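Local coordinates for dihydroneopterin triphosphate diphosphatase (Escherichia coli O157:H7, PDB 5U7H), which probably hydrolyses dihydroneopterin triphosphate to dihydroneopterin monophosphate and pyrophosphate for folate biosynthesis, as a magnesium-dependent Nudix hydrolase, at residues V15-D20 and W102-L107; Q19-V24 and P108-I113. All coordinates share one frame; numbering follows the deposited sequence.

Contact 1. Residues V15-D20 and W102-L107; sequences VIYAQD and WFCLAL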
loop_
_atom_site.group_PDB
_atom_site.type_symbol
_atom_site.label_atom_id
_atom_site.label_comp_id
_atom_site.label_asym_id
_atom_site.label_seq_id
_atom_site.Cartn_x
_atom_site.Cartn_y
_atom_site.Cartn_z
ATOM N N VAL A 15 -2.528 2.566 -3.567
ATOM C CA VAL A 15 -1.743 2.612 -4.798
ATOM C C VAL A 15 -1.375 4.068 -5.059
ATOM O O VAL A 15 -2.237 4.885 -5.399
ATOM C CB VAL A 15 -2.501 2.015 -5.991
ATOM C CG1 VAL A 15 -1.577 1.950 -7.223
ATOM C CG2 VAL A 15 -3.031 0.649 -5.655
ATOM N N ILE A 16 -0.098 4.395 -4.909
ATOM C CA ILE A 16 0.415 5.724 -5.234
ATOM C C ILE A 16 0.967 5.692 -6.651
ATOM O O ILE A 16 1.714 4.775 -7.008
ATOM C CB ILE A 16 1.489 6.155 -4.227
ATOM C CG1 ILE A 16 0.861 6.309 -2.850
ATOM C CG2 ILE A 16 2.162 7.445 -4.668
ATOM C CD1 ILE A 16 1.867 6.471 -1.755
ATOM N N TYR A 17 0.577 6.671 -7.472
ATOM C CA TYR A 17 1.058 6.750 -8.846
ATOM C C TYR A 17 1.136 8.214 -9.258
ATOM O O TYR A 17 0.606 9.095 -8.582
ATOM C CB TYR A 17 0.177 5.942 -9.812
ATOM C CG TYR A 17 -1.214 6.493 -10.024
ATOM C CD1 TYR A 17 -2.236 6.220 -9.121
ATOM C CD2 TYR A 17 -1.513 7.274 -11.138
ATOM C CE1 TYR A 17 -3.511 6.719 -9.309
ATOM C CE2 TYR A 17 -2.789 7.782 -11.335
ATOM C CZ TYR A 17 -3.785 7.499 -10.416
ATOM O OH TYR A 17 -5.057 7.988 -10.597
ATOM N N ALA A 18 1.863 8.475 -10.344
ATOM C CA ALA A 18 2.032 9.833 -10.844
ATOM C C ALA A 18 1.084 10.073 -12.010
ATOM O O ALA A 18 1.015 9.260 -12.939
ATOM C CB ALA A 18 3.471 10.097 -11.280
ATOM N N GLN A 19 0.390 11.213 -11.977
ATOM C CA GLN A 19 -0.663 11.470 -12.959
ATOM C C GLN A 19 -0.109 11.546 -14.380
ATOM O O GLN A 19 -0.758 11.090 -15.330
ATOM C CB GLN A 19 -1.404 12.759 -12.599
ATOM C CG GLN A 19 -2.634 13.028 -13.456
ATOM C CD GLN A 19 -3.555 11.821 -13.565
ATOM O OE1 GLN A 19 -3.794 11.304 -14.657
ATOM N NE2 GLN A 19 -4.079 11.368 -12.429
ATOM N N ASP A 20 1.097 12.096 -14.549
ATOM C CA ASP A 20 1.580 12.370 -15.903
ATOM C C ASP A 20 2.176 11.133 -16.579
ATOM O O ASP A 20 1.892 10.882 -17.756
ATOM C CB ASP A 20 2.589 13.523 -15.885
ATOM C CG ASP A 20 3.722 13.305 -14.892
ATOM O OD1 ASP A 20 3.846 12.183 -14.345
ATOM O OD2 ASP A 20 4.496 14.265 -14.665
ATOM N N TRP A 102 -9.041 -0.641 -0.268
ATOM C CA TRP A 102 -8.203 -0.114 -1.341
ATOM C C TRP A 102 -8.361 1.394 -1.501
ATOM O O TRP A 102 -9.483 1.921 -1.506
ATOM C CB TRP A 102 -8.525 -0.797 -2.676
ATOM C CG TRP A 102 -8.068 -2.218 -2.777
ATOM C CD1 TRP A 102 -7.426 -2.947 -1.815
ATOM C CD2 TRP A 102 -8.218 -3.085 -3.905
ATOM N NE1 TRP A 102 -7.173 -4.215 -2.277
ATOM C CE2 TRP A 102 -7.648 -4.326 -3.558
ATOM C CE3 TRP A 102 -8.779 -2.929 -5.182
ATOM C CZ2 TRP A 102 -7.618 -5.411 -4.439
ATOM C CZ3 TRP A 102 -8.756 -4.006 -6.055
ATOM C CH2 TRP A 102 -8.178 -5.239 -5.675
ATOM N N PHE A 103 -7.232 2.078 -1.684
ATOM C CA PHE A 103 -7.227 3.518 -1.901
ATOM C C PHE A 103 -6.272 3.843 -3.036
ATOM O O PHE A 103 -5.355 3.075 -3.350
ATOM C CB PHE A 103 -6.828 4.303 -0.637
ATOM C CG PHE A 103 -7.810 4.176 0.479
ATOM C CD1 PHE A 103 -7.768 3.084 1.327
ATOM C CD2 PHE A 103 -8.799 5.129 0.664
ATOM C CE1 PHE A 103 -8.702 2.939 2.341
ATOM C CE2 PHE A 103 -9.725 5.005 1.691
ATOM C CZ PHE A 103 -9.678 3.913 2.524
ATOM N N CYS A 104 -6.522 4.992 -3.664
ATOM C CA CYS A 104 -5.709 5.526 -4.749
ATOM C C CYS A 104 -5.157 6.882 -4.354
ATOM O O CYS A 104 -5.841 7.664 -3.687
ATOM C CB CYS A 104 -6.527 5.689 -6.030
ATOM S SG CYS A 104 -6.478 4.254 -7.058
ATOM N N LEU A 105 -3.929 7.171 -4.786
ATOM C CA LEU A 105 -3.334 8.486 -4.575
ATOM C C LEU A 105 -2.558 8.877 -5.823
ATOM O O LEU A 105 -1.483 8.331 -6.087
ATOM C CB LEU A 105 -2.429 8.505 -3.355
ATOM C CG LEU A 105 -1.751 9.850 -3.113
ATOM C CD1 LEU A 105 -2.790 10.926 -2.877
ATOM C CD2 LEU A 105 -0.800 9.754 -1.924
ATOM N N ALA A 106 -3.100 9.830 -6.572
ATOM C CA ALA A 106 -2.458 10.353 -7.769
ATOM C C ALA A 106 -1.596 11.553 -7.393
ATOM O O ALA A 106 -2.118 12.570 -6.926
ATOM C CB ALA A 106 -3.514 10.757 -8.801
ATOM N N LEU A 107 -0.279 11.431 -7.581
ATOM C CA LEU A 107 0.521 12.642 -7.446
ATOM C C LEU A 107 0.684 13.316 -8.807
ATOM O O LEU A 107 0.597 12.658 -9.852
ATOM C CB LEU A 107 1.899 12.315 -6.874
ATOM C CG LEU A 107 1.918 11.424 -5.630
ATOM C CD1 LEU A 107 3.328 11.004 -5.320
ATOM C CD2 LEU A 107 1.310 12.142 -4.453
#
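V15 pairs with C104 and A18 with L107 where two neighbouring parallel strands of the mixed sheet in the Nudix fold meet. Five backbone hydrogen bonds join them, from V15 N to F103 O (2.9 Å) at one end to Q19 N to L107 O (2.6 Å) at the other. Between these, V15 O and Y17 O accept from L105 N and L107 N, and L105 O accepts from Y17 N. The bond from Q19 N carries the pairing one residue beyond the end of strand 10-18.

The aromatic contact is made by Y17 and A106. With CG set between the backbone N and the carbonyl carbon (chi1 68°), the ring leans across to the partner strand and brings one face over A106 CA, which lies 4.2 Å from the Y17 ring centroid, offset toward the rim, in a CH-pi contact. A106 CB meets Y17 CZ at 3.6 Å and also touches Q19 NE2 (3.7 Å).

Aliphatic contacts fill the other face. I16 and L105 run side by side, CG1 of I16 3.9 Å from CD2 of L105, while I16 CG2 reaches L107 CD1 at 3.8 Å.

Helix 136-147 packs on the face of V15 and C104 through A141, F145 and V146. On the opposite face L105 meets V65 and L107 meets I63 and L70, and strand 72-82 flanks strand 97-107.

Contact 2. Residues Q19-V24 and P108-I113; sequences QDTKRV and PHERQI. With NI (nickel (II) ion), chain I.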
loop_
_atom_site.group_PDB
_atom_site.type_symbol
_atom_site.label_atom_id
_atom_site.label_comp_id
_atom_site.label_asym_id
_atom_site.label_seq_id
_atom_site.Cartn_x
_atom_site.Cartn_y
_atom_site.Cartn_z
ATOM N N GLN A 19 0.390 11.213 -11.977
ATOM C CA GLN A 19 -0.663 11.470 -12.959
ATOM C C GLN A 19 -0.109 11.546 -14.380
ATOM O O GLN A 19 -0.758 11.090 -15.330
ATOM C CB GLN A 19 -1.404 12.759 -12.599
ATOM C CG GLN A 19 -2.634 13.028 -13.456
ATOM C CD GLN A 19 -3.555 11.821 -13.565
ATOM O OE1 GLN A 19 -3.794 11.304 -14.657
ATOM N NE2 GLN A 19 -4.079 11.368 -12.429
ATOM N N ASP A 20 1.097 12.096 -14.549
ATOM C CA ASP A 20 1.580 12.370 -15.903
ATOM C C ASP A 20 2.176 11.133 -16.579
ATOM O O ASP A 20 1.892 10.882 -17.756
ATOM C CB ASP A 20 2.589 13.523 -15.885
ATOM C CG ASP A 20 3.722 13.305 -14.892
ATOM O OD1 ASP A 20 3.846 12.183 -14.345
ATOM O OD2 ASP A 20 4.496 14.265 -14.665
ATOM N N THR A 21 3.000 10.347 -15.871
ATOM C CA THR A 21 3.625 9.174 -16.481
ATOM C C THR A 21 2.836 7.887 -16.284
ATOM O O THR A 21 3.074 6.914 -17.019
ATOM C CB THR A 21 5.037 8.959 -15.927
ATOM O OG1 THR A 21 4.979 8.761 -14.511
ATOM C CG2 THR A 21 5.919 10.156 -16.218
ATOM N N LYS A 22 1.920 7.857 -15.313
ATOM C CA LYS A 22 1.237 6.641 -14.876
ATOM C C LYS A 22 2.207 5.603 -14.297
ATOM O O LYS A 22 1.912 4.405 -14.290
ATOM C CB LYS A 22 0.405 6.028 -16.011
ATOM C CG LYS A 22 -0.666 6.981 -16.570
ATOM C CD LYS A 22 -1.639 7.431 -15.477
ATOM C CE LYS A 22 -2.885 8.125 -16.034
ATOM N NZ LYS A 22 -2.560 9.310 -16.899
ATOM N N ARG A 23 3.374 6.028 -13.821
ATOM C CA ARG A 23 4.256 5.105 -13.126
ATOM C C ARG A 23 3.799 4.943 -11.683
ATOM O O ARG A 23 3.188 5.841 -11.095
ATOM C CB ARG A 23 5.707 5.587 -13.177
ATOM C CG ARG A 23 6.393 5.297 -14.505
ATOM C CD ARG A 23 7.910 5.128 -14.333
ATOM N NE ARG A 23 8.588 5.041 -15.622
ATOM C CZ ARG A 23 8.913 6.100 -16.364
ATOM N NH1 ARG A 23 8.626 7.329 -15.942
ATOM N NH2 ARG A 23 9.523 5.934 -17.530
ATOM N N VAL A 24 4.115 3.784 -11.108
ATOM C CA VAL A 24 3.577 3.355 -9.819
ATOM C C VAL A 24 4.734 3.264 -8.833
ATOM O O VAL A 24 5.797 2.722 -9.156
ATOM C CB VAL A 24 2.826 2.015 -9.946
ATOM C CG1 VAL A 24 2.472 1.436 -8.554
ATOM C CG2 VAL A 24 1.553 2.200 -10.784
ATOM N N PRO A 108 0.925 14.627 -8.834
ATOM C CA PRO A 108 1.082 15.302 -10.136
ATOM C C PRO A 108 2.246 14.768 -10.955
ATOM O O PRO A 108 2.122 14.623 -12.180
ATOM C CB PRO A 108 1.272 16.771 -9.736
ATOM C CG PRO A 108 1.671 16.731 -8.282
ATOM C CD PRO A 108 0.911 15.588 -7.719
ATOM N N HIS A 109 3.366 14.446 -10.311
ATOM C CA HIS A 109 4.562 13.982 -10.995
ATOM C C HIS A 109 5.244 12.931 -10.131
ATOM O O HIS A 109 4.994 12.835 -8.924
ATOM C CB HIS A 109 5.547 15.134 -11.284
ATOM C CG HIS A 109 4.913 16.345 -11.910
ATOM N ND1 HIS A 109 4.607 16.416 -13.254
ATOM C CD2 HIS A 109 4.540 17.535 -11.377
ATOM C CE1 HIS A 109 4.069 17.594 -13.520
ATOM N NE2 HIS A 109 4.012 18.291 -12.398
ATOM N N GLU A 110 6.107 12.137 -10.765
ATOM C CA GLU A 110 7.037 11.307 -10.008
ATOM C C GLU A 110 7.941 12.196 -9.159
ATOM O O GLU A 110 8.275 13.319 -9.544
ATOM C CB GLU A 110 7.869 10.441 -10.951
ATOM C CG GLU A 110 7.040 9.600 -11.895
ATOM C CD GLU A 110 7.891 8.812 -12.873
ATOM O OE1 GLU A 110 9.114 8.714 -12.660
ATOM O OE2 GLU A 110 7.345 8.292 -13.865
ATOM N N ARG A 111 8.326 11.704 -7.982
ATOM C CA ARG A 111 9.060 12.540 -7.041
ATOM C C ARG A 111 10.024 11.691 -6.220
ATOM O O ARG A 111 10.064 10.463 -6.331
ATOM C CB ARG A 111 8.100 13.311 -6.132
ATOM C CG ARG A 111 7.447 12.442 -5.081
ATOM C CD ARG A 111 6.856 13.283 -3.986
ATOM N NE ARG A 111 5.691 14.015 -4.465
ATOM C CZ ARG A 111 4.945 14.806 -3.706
ATOM N NH1 ARG A 111 5.246 14.972 -2.421
ATOM N NH2 ARG A 111 3.898 15.434 -4.234
ATOM N N GLN A 112 10.809 12.370 -5.389
ATOM C CA GLN A 112 11.694 11.701 -4.452
ATOM C C GLN A 112 10.917 11.283 -3.217
ATOM O O GLN A 112 10.087 12.034 -2.697
ATOM C CB GLN A 112 12.852 12.609 -4.045
ATOM C CG GLN A 112 13.573 13.238 -5.222
ATOM C CD GLN A 112 14.747 12.409 -5.697
ATOM O OE1 GLN A 112 15.888 12.632 -5.281
ATOM N NE2 GLN A 112 14.478 11.449 -6.579
ATOM N N ILE A 113 11.202 10.079 -2.743
ATOM C CA ILE A 113 10.514 9.502 -1.603
ATOM C C ILE A 113 11.526 9.338 -0.478
ATOM O O ILE A 113 12.585 8.730 -0.674
ATOM C CB ILE A 113 9.866 8.158 -1.969
ATOM C CG1 ILE A 113 8.991 8.325 -3.209
ATOM C CG2 ILE A 113 9.047 7.635 -0.823
ATOM C CD1 ILE A 113 7.797 9.216 -2.964
HETATM NI NI NI I . 3.400 20.255 -12.180
#
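D20 and H109 form a histidine-carboxylate hydrogen bond where the turn between strands 10-18 and 23-29 of the Nudix fold meets the loop that follows strand 97-107. H109 ND1 donates to D20 OD2 at 2.6 Å. The carboxylate oxygen lies near the plane of the imidazole, at its edge, but the donor approaches it from above the carboxylate plane, 39° out of it. This bond, together with the metal bond from NE2 to a nickel ion, holds the ring in its rotation, so D20 acts as a second-shell residue. Its negative charge would probably make the imidazole more electron-rich as a ligand. The nickel sits on the surface, away from the annotated substrate and magnesium sites.

The second polar cluster centres on E110. Its chain is extended beyond CG (chi2 177°), carrying OE2 across to T21 and R23. R23 NH1 makes a salt bridge with E110 OE2 at 2.6 Å, where OE2 offers its syn lone pair; OE2 lies in the guanidinium plane, although that plane and the carboxylate are turned 87° apart. T21 OG1 also appears to donate to E110 OE2, though at 2.5 Å the bond is so short that its length is doubtful; if it is real, two donors grip one oxygen. W123 of strand 118-125 touches the side chains of both R23 and E110.

Bonds within 19-24 shape the turn that presents these groups. K22 NZ donates to Q19 O (3.0 Å), tying the lysine chain back over the start of the turn. The threonine hydroxyl is itself an acceptor: R23 N reaches T21 OG1 at 3.2 Å, closing an ST turn. At the other ring nitrogen of the histidine, the metal bond from H109 NE2 to the nickel ion measures 2.1 Å.

The two contacts are consecutive: the strands paired in contact 1 run on into the turn and loop of contact 2, and Q19 and D20 belong to both. Their centres lie about 8 Å apart. A18 links them directly, its N probably hydrogen-bonded to R23 O (3.0 Å) and its CB packed against E110 N (3.4 Å). Contact 1 is buried and reaches toward the active site: the side chain of I16 is about 7 Å from that of E60, a probable magnesium ligand, and that of V15 about 8 Å from that of T40, a probable substrate-binding residue. Contact 2 lies at the surface, with the nickel ion about 9 Å from the Q19 side chain.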